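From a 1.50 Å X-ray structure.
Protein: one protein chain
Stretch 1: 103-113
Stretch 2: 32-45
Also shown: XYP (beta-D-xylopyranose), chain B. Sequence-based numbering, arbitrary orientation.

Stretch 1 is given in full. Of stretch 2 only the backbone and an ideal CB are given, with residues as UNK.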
ATOM      1  N   THR A 103      -0.932   0.354  18.368  1.00 12.54           N
ATOM      2  CA  THR A 103      -2.144  -0.165  18.980  1.00 12.93           C
ATOM      3  C   THR A 103      -3.358   0.497  18.349  1.00 12.70           C
ATOM      4  O   THR A 103      -3.238   1.510  17.661  1.00 12.90           O
ATOM      5  CB  THR A 103      -2.163   0.089  20.499  1.00 14.08           C
ATOM      6  OG1 THR A 103      -1.782   1.445  20.764  1.00 17.56           O
ATOM      7  CG2 THR A 103      -1.202  -0.852  21.208  1.00 16.85           C
ATOM      8  N   GLY A 104      -4.529  -0.081  18.587  1.00 12.32           N
ATOM      9  CA  GLY A 104      -5.776   0.643  18.415  1.00 12.19           C
ATOM     10  C   GLY A 104      -6.154   0.873  16.969  1.00 11.61           C
ATOM     11  O   GLY A 104      -5.590   0.278  16.053  1.00 11.66           O
ATOM     12  N   LYS A 105      -7.123   1.772  16.793  1.00 11.11           N
ATOM     13  CA  LYS A 105      -7.746   2.035  15.499  1.00 11.42           C
ATOM     14  C   LYS A 105      -7.130   3.291  14.891  1.00 10.17           C
ATOM     15  O   LYS A 105      -6.974   4.310  15.571  1.00 10.45           O
ATOM     16  CB  LYS A 105      -9.244   2.245  15.729  1.00 12.38           C
ATOM     17  CG  LYS A 105     -10.020   0.984  16.077  1.00 17.39           C
ATOM     18  CD  LYS A 105      -9.892   0.666  17.580  1.00 21.79           C
ATOM     19  CE  LYS A 105     -10.971  -0.286  18.109  1.00 22.93           C
ATOM     20  NZ  LYS A 105     -10.479  -0.919  19.392  1.00 22.33           N
ATOM     21  N   HIS A 106      -6.742   3.210  13.610  1.00  8.66           N
ATOM     22  CA  HIS A 106      -6.163   4.345  12.920  1.00  9.06           C
ATOM     23  C   HIS A 106      -6.570   4.347  11.465  1.00  8.72           C
ATOM     24  O   HIS A 106      -6.853   3.288  10.915  1.00  9.11           O
ATOM     25  CB  HIS A 106      -4.649   4.229  13.001  1.00  8.40           C
ATOM     26  CG  HIS A 106      -4.143   4.456  14.392  1.00  9.01           C
ATOM     27  ND1 HIS A 106      -3.833   3.438  15.280  1.00 12.95           N
ATOM     28  CD2 HIS A 106      -3.937   5.614  15.053  1.00  7.70           C
ATOM     29  CE1 HIS A 106      -3.440   3.975  16.430  1.00  6.21           C
ATOM     30  NE2 HIS A 106      -3.503   5.290  16.320  1.00 12.54           N
ATOM     31  N   ASP A 107      -6.597   5.536  10.861  1.00  7.81           N
ATOM     32  CA  ASP A 107      -6.764   5.561   9.397  1.00  9.06           C
ATOM     33  C   ASP A 107      -5.372   5.338   8.792  1.00  9.51           C
ATOM     34  O   ASP A 107      -4.394   5.993   9.188  1.00 10.51           O
ATOM     35  CB  ASP A 107      -7.314   6.875   8.892  1.00  8.56           C
ATOM     36  CG  ASP A 107      -8.668   7.243   9.524  1.00 10.15           C
ATOM     37  OD1 ASP A 107      -9.446   6.339   9.900  1.00 10.70           O
ATOM     38  OD2 ASP A 107      -8.931   8.456   9.602  1.00 14.27           O
ATOM     39  N   VAL A 108      -5.292   4.424   7.814  1.00  8.54           N
ATOM     40  CA  VAL A 108      -3.992   4.064   7.298  1.00  8.45           C
ATOM     41  C   VAL A 108      -3.801   4.773   5.952  1.00  8.48           C
ATOM     42  O   VAL A 108      -4.610   4.558   5.034  1.00  8.17           O
ATOM     43  CB  VAL A 108      -3.850   2.534   7.128  1.00  8.50           C
ATOM     44  CG1 VAL A 108      -2.637   2.210   6.302  1.00  8.77           C
ATOM     45  CG2 VAL A 108      -3.729   1.845   8.497  1.00  7.91           C
ATOM     46  N   TYR A 109      -2.715   5.566   5.849  1.00  7.86           N
ATOM     47  CA  TYR A 109      -2.345   6.209   4.579  1.00  8.67           C
ATOM     48  C   TYR A 109      -1.200   5.452   3.989  1.00  8.73           C
ATOM     49  O   TYR A 109      -0.147   5.340   4.629  1.00  9.99           O
ATOM     50  CB  TYR A 109      -1.899   7.662   4.811  1.00  9.00           C
ATOM     51  CG  TYR A 109      -3.067   8.554   5.152  1.00  6.71           C
ATOM     52  CD1 TYR A 109      -3.513   9.547   4.260  1.00 12.07           C
ATOM     53  CD2 TYR A 109      -3.741   8.418   6.388  1.00  7.31           C
ATOM     54  CE1 TYR A 109      -4.598  10.385   4.580  1.00 11.71           C
ATOM     55  CE2 TYR A 109      -4.819   9.233   6.710  1.00 10.77           C
ATOM     56  CZ  TYR A 109      -5.250  10.211   5.804  1.00 11.48           C
ATOM     57  OH  TYR A 109      -6.326  11.015   6.167  1.00 11.98           O
ATOM     58  N   LEU A 110      -1.402   4.940   2.764  1.00  7.95           N
ATOM     59  CA  LEU A 110      -0.296   4.382   2.003  1.00  8.23           C
ATOM     60  C   LEU A 110       0.169   5.473   1.028  1.00  7.88           C
ATOM     61  O   LEU A 110      -0.555   5.841   0.110  1.00  7.67           O
ATOM     62  CB  LEU A 110      -0.712   3.106   1.279  1.00  7.39           C
ATOM     63  CG  LEU A 110      -1.312   1.994   2.155  1.00  8.70           C
ATOM     64  CD1 LEU A 110      -1.568   0.805   1.259  1.00  8.55           C
ATOM     65  CD2 LEU A 110      -0.330   1.628   3.309  1.00  7.53           C
ATOM     66  N   VAL A 111       1.367   6.017   1.286  1.00  8.82           N
ATOM     67  CA  VAL A 111       1.882   7.183   0.593  1.00  9.12           C
ATOM     68  C   VAL A 111       3.017   6.710  -0.311  1.00  8.74           C
ATOM     69  O   VAL A 111       3.958   6.046   0.131  1.00  8.01           O
ATOM     70  CB  VAL A 111       2.376   8.280   1.564  1.00  9.33           C
ATOM     71  CG1 VAL A 111       2.856   9.512   0.772  1.00  9.63           C
ATOM     72  CG2 VAL A 111       1.242   8.675   2.543  1.00  9.30           C
ATOM     73  N   PHE A 112       2.882   6.967  -1.614  1.00  8.36           N
ATOM     74  CA  PHE A 112       3.753   6.310  -2.585  1.00  8.69           C
ATOM     75  C   PHE A 112       4.880   7.249  -2.949  1.00  9.55           C
ATOM     76  O   PHE A 112       4.641   8.373  -3.397  1.00 10.58           O
ATOM     77  CB  PHE A 112       2.921   5.929  -3.825  1.00  9.00           C
ATOM     78  CG  PHE A 112       1.653   5.164  -3.469  1.00  7.46           C
ATOM     79  CD1 PHE A 112       1.744   4.018  -2.649  1.00  6.95           C
ATOM     80  CD2 PHE A 112       0.415   5.586  -3.910  1.00  8.49           C
ATOM     81  CE1 PHE A 112       0.577   3.305  -2.282  1.00  8.46           C
ATOM     82  CE2 PHE A 112      -0.760   4.888  -3.593  1.00  8.13           C
ATOM     83  CZ  PHE A 112      -0.681   3.734  -2.771  1.00  8.34           C
ATOM     84  N   LYS A 113       6.115   6.782  -2.760  1.00  9.20           N
ATOM     85  CA  LYS A 113       7.255   7.665  -2.977  1.00 10.20           C
ATOM     86  C   LYS A 113       8.295   7.006  -3.878  1.00 10.18           C
ATOM     87  O   LYS A 113       8.498   5.789  -3.820  1.00  9.98           O
ATOM     88  CB  LYS A 113       7.908   8.019  -1.630  1.00 11.24           C
ATOM     89  CG  LYS A 113       6.978   8.756  -0.671  1.00 13.65           C
ATOM     90  CD  LYS A 113       6.766  10.208  -1.062  1.00 19.27           C
ATOM     91  CE  LYS A 113       6.127  11.051   0.075  1.00 26.05           C
ATOM     92  NZ  LYS A 113       6.794  11.023   1.448  1.00 28.24           N
ATOM     93  N   UNK A  32      -1.562   4.085 -11.915  1.00  6.98           N
ATOM     94  CA  UNK A  32      -1.231   5.482 -12.207  1.00  6.96           C
ATOM     95  C   UNK A  32      -0.652   6.169 -10.972  1.00  7.21           C
ATOM     96  O   UNK A  32      -1.049   7.279 -10.615  1.00  8.55           O
ATOM     97  CB  UNK A  32      -2.469   6.235 -12.698  1.00  6.96           C
ATOM     98  N   UNK A  33       0.324   5.472 -10.338  1.00  6.42           N
ATOM     99  CA  UNK A  33       0.932   5.937  -9.081  1.00  6.91           C
ATOM    100  C   UNK A  33       2.204   6.697  -9.400  1.00  8.16           C
ATOM    101  O   UNK A  33       3.149   6.141  -9.994  1.00  7.00           O
ATOM    102  CB  UNK A  33       1.227   4.769  -8.138  1.00  6.91           C
ATOM    103  N   UNK A  34       2.211   7.960  -8.962  1.00  8.21           N
ATOM    104  CA  UNK A  34       3.398   8.790  -9.065  1.00  8.30           C
ATOM    105  C   UNK A  34       3.799   9.291  -7.675  1.00  7.35           C
ATOM    106  O   UNK A  34       2.998   9.241  -6.706  1.00  7.84           O
ATOM    107  CB  UNK A  34       3.156   9.963 -10.017  1.00  8.30           C
ATOM    108  N   UNK A  35       5.061   9.721  -7.590  1.00  8.32           N
ATOM    109  CA  UNK A  35       5.562  10.181  -6.287  1.00  8.53           C
ATOM    110  C   UNK A  35       4.605  11.197  -5.637  1.00  8.76           C
ATOM    111  O   UNK A  35       4.204  12.157  -6.298  1.00  9.11           O
ATOM    112  CB  UNK A  35       6.950  10.804  -6.450  1.00  8.53           C
ATOM    113  N   UNK A  36       4.245  10.966  -4.377  1.00  9.63           N
ATOM    114  CA  UNK A  36       3.353  11.864  -3.669  1.00  9.36           C
ATOM    115  C   UNK A  36       1.891  11.413  -3.644  1.00 10.12           C
ATOM    116  O   UNK A  36       1.094  11.898  -2.826  1.00 10.33           O
ATOM    117  CB  UNK A  36       3.441  13.255  -4.301  1.00  9.36           C
ATOM    118  N   UNK A  37       1.511  10.484  -4.531  1.00  8.67           N
ATOM    119  CA  UNK A  37       0.122   9.996  -4.537  1.00  8.31           C
ATOM    120  C   UNK A  37      -0.111   9.176  -3.272  1.00  8.24           C
ATOM    121  O   UNK A  37       0.847   8.750  -2.640  1.00  7.54           O
ATOM    122  CB  UNK A  37      -0.170   9.162  -5.786  1.00  8.31           C
ATOM    123  N   UNK A  38      -1.375   8.970  -2.890  1.00  7.26           N
ATOM    124  CA  UNK A  38      -1.638   8.088  -1.751  1.00  8.53           C
ATOM    125  C   UNK A  38      -3.057   7.543  -1.763  1.00  8.30           C
ATOM    126  O   UNK A  38      -3.925   8.052  -2.472  1.00  9.17           O
ATOM    127  CB  UNK A  38      -1.386   8.833  -0.439  1.00  8.53           C
ATOM    128  N   UNK A  39      -3.276   6.485  -0.987  1.00  7.69           N
ATOM    129  CA  UNK A  39      -4.624   6.018  -0.731  1.00  8.04           C
ATOM    130  C   UNK A  39      -4.789   5.952   0.781  1.00  7.76           C
ATOM    131  O   UNK A  39      -3.793   5.832   1.521  1.00  9.01           O
ATOM    132  CB  UNK A  39      -4.891   4.664  -1.391  1.00  8.04           C
ATOM    133  N   UNK A  40      -6.049   5.965   1.215  1.00  8.55           N
ATOM    134  CA  UNK A  40      -6.375   6.006   2.655  1.00  9.27           C
ATOM    135  C   UNK A  40      -7.414   4.909   2.976  1.00  9.40           C
ATOM    136  O   UNK A  40      -8.383   4.754   2.222  1.00  9.61           O
ATOM    137  CB  UNK A  40      -6.908   7.384   3.052  1.00  9.27           C
ATOM    138  N   UNK A  41      -7.217   4.184   4.077  1.00  6.87           N
ATOM    139  CA  UNK A  41      -8.124   3.156   4.519  1.00  8.75           C
ATOM    140  C   UNK A  41      -8.555   3.478   5.971  1.00  9.65           C
ATOM    141  O   UNK A  41      -7.767   3.418   6.822  1.00  9.45           O
ATOM    142  CB  UNK A  41      -7.470   1.777   4.416  1.00  8.75           C
ATOM    143  N   UNK A  42      -9.822   3.879   6.150  1.00  9.44           N
ATOM    144  CA  UNK A  42     -10.242   4.374   7.451  1.00 10.55           C
ATOM    145  C   UNK A  42     -10.466   3.259   8.459  1.00 11.33           C
ATOM    146  O   UNK A  42     -10.895   2.144   8.119  1.00 11.04           O
ATOM    147  CB  UNK A  42     -11.522   5.198   7.304  1.00 10.55           C
ATOM    148  N   UNK A  43     -10.260   3.619   9.727  1.00 11.86           N
ATOM    149  CA  UNK A  43     -10.698   2.770  10.836  1.00 12.98           C
ATOM    150  C   UNK A  43     -10.137   1.363  10.758  1.00 11.69           C
ATOM    151  O   UNK A  43     -10.886   0.360  10.847  1.00 12.53           O
ATOM    152  CB  UNK A  43     -12.226   2.705  10.872  1.00 12.98           C
ATOM    153  N   UNK A  44      -8.834   1.282  10.556  1.00 10.07           N
ATOM    154  CA  UNK A  44      -8.159  -0.006  10.586  1.00  9.44           C
ATOM    155  C   UNK A  44      -7.768  -0.324  12.043  1.00  9.48           C
ATOM    156  O   UNK A  44      -7.161   0.508  12.729  1.00  9.60           O
ATOM    157  CB  UNK A  44      -6.932   0.000   9.672  1.00  9.44           C
ATOM    158  N   UNK A  45      -8.134  -1.526  12.482  1.00  9.91           N
ATOM    159  CA  UNK A  45      -7.885  -1.929  13.871  1.00 10.00           C
ATOM    160  C   UNK A  45      -6.637  -2.799  13.918  1.00  9.32           C
ATOM    161  O   UNK A  45      -6.617  -3.895  13.375  1.00  9.60           O
ATOM    162  CB  UNK A  45      -9.086  -2.675  14.455  1.00 10.00           C
TER
HETATM  163  O1  XYP B3051      -0.440   2.718 -18.813  1.00 12.18           O
HETATM  164  C1  XYP B3051      -0.538   2.783 -17.399  1.00 12.45           C
HETATM  165  C2  XYP B3051      -0.907   1.380 -16.941  1.00 10.88           C
HETATM  166  C3  XYP B3051      -0.992   1.337 -15.425  1.00  8.82           C
HETATM  167  C4  XYP B3051       0.256   1.961 -14.805  1.00  8.24           C
HETATM  168  C5  XYP B3051       0.556   3.322 -15.448  1.00  7.76           C
HETATM  169  O2  XYP B3051      -2.191   0.987 -17.408  1.00 12.61           O
HETATM  170  O3  XYP B3051      -1.156   0.004 -14.969  1.00  8.76           O
HETATM  171  O4  XYP B3051       0.094   2.161 -13.420  1.00  7.95           O
HETATM  172  O5  XYP B3051       0.663   3.172 -16.847  1.00  9.97           O

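Position 32 lies out of reach of stretch 1, but the sugar is near: the amide N of 32 donates a hydrogen bond to O4 of the xylopyranose (3.0 Å). An aromatic ring that could cover the sugar would suit. The residue is Phe32, whose ring lays one face over C5 of the sugar.

At position 33 CA-to-CB points toward stretch 1, and the ideal CB sits 4.4 Å from CD2 of Phe112. A modest apolar side chain, such as valine, isoleucine or leucine, would suit. It is Val33, with its CG1 3.4 Å from CB of Phe112.

Position 34 points away into a region where stretch 1 offers nothing, and many residues would serve; it is Glu34. Position 35 points sideways, its ideal CB 4.5 Å from O of Phe112, and a small or polar residue would fit. Asn35 brings OD1 to 3.2 Å from CA of Lys113. Position 36 has phi 98° and psi -17°, where a CB would be jammed against the preceding carbonyl; glycine is expected and Gly36 is found. It is the third residue of the turn, and its N donates to O of Phe112 (2.8 Å).

Position 37 closes the type II turn that begins at 34. Its carbonyl O accepts from N of Phe112 (2.9 Å) whatever the side chain, while its CB points sideways, so a short polar group that could bind a free turn amide is plausible. Asp37 does this: OD2 accepts from N of Glu34 at 2.7 Å.

From 38 the chain runs antiparallel to stretch 1. The ideal CB of 38 is tight, 3.2 Å from O of Leu110, on the face carrying Val111 and Tyr109. Aromatic or aliphatic groups would suit. Tyr38 places CB 3.9 Å from CG2 of Val111 and CD1 3.9 Å from CD1 of Tyr109, at the edge of that ring.

Position 39 turns to the face of Leu110 and Val108. Valine or threonine would fit; OG1 of Thr39 lies 3.7 Å from CZ of Phe112.

At 40 the ideal CB is 4.1 Å from CE1 of Tyr109, inviting a branched aliphatic residue. Val40 answers with CG1 over the ring face, 3.6 Å from the Tyr109 centroid.

Position 41 shares the face of Val108 and Leu110; a large apolar or aromatic residue could reach the latter. Tyr41 does, CE1 lying 3.9 Å from CD1 of Leu110, and its OH accepts from OG1 of Thr39 (2.9 Å).

Position 42 points away overall, though its ideal CB is 3.5 Å from OD1 of Asp107; a polar residue would serve, and it is Asn42. The left-handed backbone at 43 (phi 56°, psi 49°) suits asparagine or glycine. Asn43 donates from N to OD1 of Asp107 (2.8 Å).

Position 44 faces Val108, favouring a small aliphatic group. CG2 of Val44 lies 3.9 Å from CG2 of Val108.

Position 45 faces Lys105, so an acidic or polar residue is attractive. Asp45 brings OD2 to 4.0 Å from NZ of Lys105, beyond a salt bridge; a water links OD1 to that amine.

Stretch 2, residues 32-45: FVENGDYTVYNNVD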
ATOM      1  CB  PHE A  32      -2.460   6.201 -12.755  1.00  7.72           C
ATOM      2  CG  PHE A  32      -3.099   5.439 -13.917  1.00  8.08           C
ATOM      3  CD1 PHE A  32      -2.797   5.771 -15.272  1.00 14.71           C
ATOM      4  CD2 PHE A  32      -3.952   4.381 -13.688  1.00  8.12           C
ATOM      5  CE1 PHE A  32      -3.338   5.065 -16.315  1.00 11.44           C
ATOM      6  CE2 PHE A  32      -4.499   3.693 -14.759  1.00  7.75           C
ATOM      7  CZ  PHE A  32      -4.194   4.050 -16.068  1.00  9.80           C
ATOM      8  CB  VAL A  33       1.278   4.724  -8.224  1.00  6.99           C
ATOM      9  CG1 VAL A  33       2.063   5.161  -7.002  1.00  7.15           C
ATOM     10  CG2 VAL A  33      -0.013   3.955  -7.841  1.00  8.46           C
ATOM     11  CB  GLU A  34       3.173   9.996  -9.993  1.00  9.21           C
ATOM     12  CG  GLU A  34       2.935   9.558 -11.423  1.00  8.44           C
ATOM     13  CD  GLU A  34       2.802  10.744 -12.354  1.00 11.48           C
ATOM     14  OE1 GLU A  34       3.859  11.365 -12.692  1.00 15.02           O
ATOM     15  OE2 GLU A  34       1.661  11.050 -12.763  1.00  9.70           O
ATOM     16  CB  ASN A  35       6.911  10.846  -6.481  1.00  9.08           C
ATOM     17  CG  ASN A  35       7.513  11.326  -5.172  1.00 11.55           C
ATOM     18  OD1 ASN A  35       7.977  10.514  -4.360  1.00 10.83           O
ATOM     19  ND2 ASN A  35       7.609  12.665  -5.012  1.00 12.50           N
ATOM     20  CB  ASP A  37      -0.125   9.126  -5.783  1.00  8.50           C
ATOM     21  CG  ASP A  37      -0.132   9.929  -7.106  1.00  9.55           C
ATOM     22  OD1 ASP A  37      -0.216  11.211  -7.081  1.00  8.63           O
ATOM     23  OD2 ASP A  37      -0.050   9.214  -8.154  1.00  8.39           O
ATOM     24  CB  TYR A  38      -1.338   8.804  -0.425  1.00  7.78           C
ATOM     25  CG  TYR A  38      -2.203  10.016  -0.157  1.00  8.95           C
ATOM     26  CD1 TYR A  38      -3.497   9.898   0.366  1.00 10.40           C
ATOM     27  CD2 TYR A  38      -1.696  11.287  -0.394  1.00 10.17           C
ATOM     28  CE1 TYR A  38      -4.275  11.048   0.630  1.00 10.99           C
ATOM     29  CE2 TYR A  38      -2.463  12.443  -0.113  1.00 10.83           C
ATOM     30  CZ  TYR A  38      -3.737  12.309   0.390  1.00 10.00           C
ATOM     31  OH  TYR A  38      -4.441  13.499   0.635  1.00 14.36           O
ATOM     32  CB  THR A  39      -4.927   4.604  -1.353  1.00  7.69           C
ATOM     33  OG1 THR A  39      -3.902   3.676  -0.988  1.00  7.72           O
ATOM     34  CG2 THR A  39      -5.034   4.678  -2.874  1.00  8.64           C
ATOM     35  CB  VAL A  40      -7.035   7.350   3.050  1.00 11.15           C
ATOM     36  CG1 VAL A  40      -7.121   7.425   4.619  1.00 10.94           C
ATOM     37  CG2 VAL A  40      -6.352   8.560   2.405  1.00 12.91           C
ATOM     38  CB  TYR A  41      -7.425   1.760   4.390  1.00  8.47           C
ATOM     39  CG  TYR A  41      -6.875   1.586   2.993  1.00  7.32           C
ATOM     40  CD1 TYR A  41      -5.663   2.116   2.632  1.00  5.96           C
ATOM     41  CD2 TYR A  41      -7.624   0.992   2.022  1.00  7.13           C
ATOM     42  CE1 TYR A  41      -5.217   2.039   1.356  1.00  8.39           C
ATOM     43  CE2 TYR A  41      -7.174   0.870   0.759  1.00  7.77           C
ATOM     44  CZ  TYR A  41      -5.992   1.431   0.393  1.00  8.55           C
ATOM     45  OH  TYR A  41      -5.560   1.345  -0.904  1.00  8.02           O
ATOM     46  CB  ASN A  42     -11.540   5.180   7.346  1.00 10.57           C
ATOM     47  CG  ASN A  42     -11.358   6.511   6.623  1.00 11.67           C
ATOM     48  OD1 ASN A  42     -10.260   6.891   6.241  1.00 13.55           O
ATOM     49  ND2 ASN A  42     -12.470   7.221   6.417  1.00 14.86           N
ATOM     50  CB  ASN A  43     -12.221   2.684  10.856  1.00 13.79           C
ATOM     51  CG  ASN A  43     -12.872   4.035  10.976  1.00 17.77           C
ATOM     52  OD1 ASN A  43     -12.297   4.949  11.576  1.00 21.41           O
ATOM     53  ND2 ASN A  43     -14.074   4.187  10.380  1.00 22.53           N
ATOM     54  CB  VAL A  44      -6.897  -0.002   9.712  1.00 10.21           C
ATOM     55  CG1 VAL A  44      -6.179  -1.311   9.826  1.00 10.37           C
ATOM     56  CG2 VAL A  44      -7.239   0.285   8.219  1.00  9.43           C
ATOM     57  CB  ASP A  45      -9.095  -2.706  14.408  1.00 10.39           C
ATOM     58  CG  ASP A  45      -9.006  -3.022  15.899  1.00 14.16           C
ATOM     59  OD1 ASP A  45      -7.986  -2.698  16.567  1.00 13.89           O
ATOM     60  OD2 ASP A  45     -10.005  -3.594  16.392  1.00 17.21           O
TER
HETATM   61  O   HOH W   1      -8.373  -2.936  19.192  1.00 15.00           O
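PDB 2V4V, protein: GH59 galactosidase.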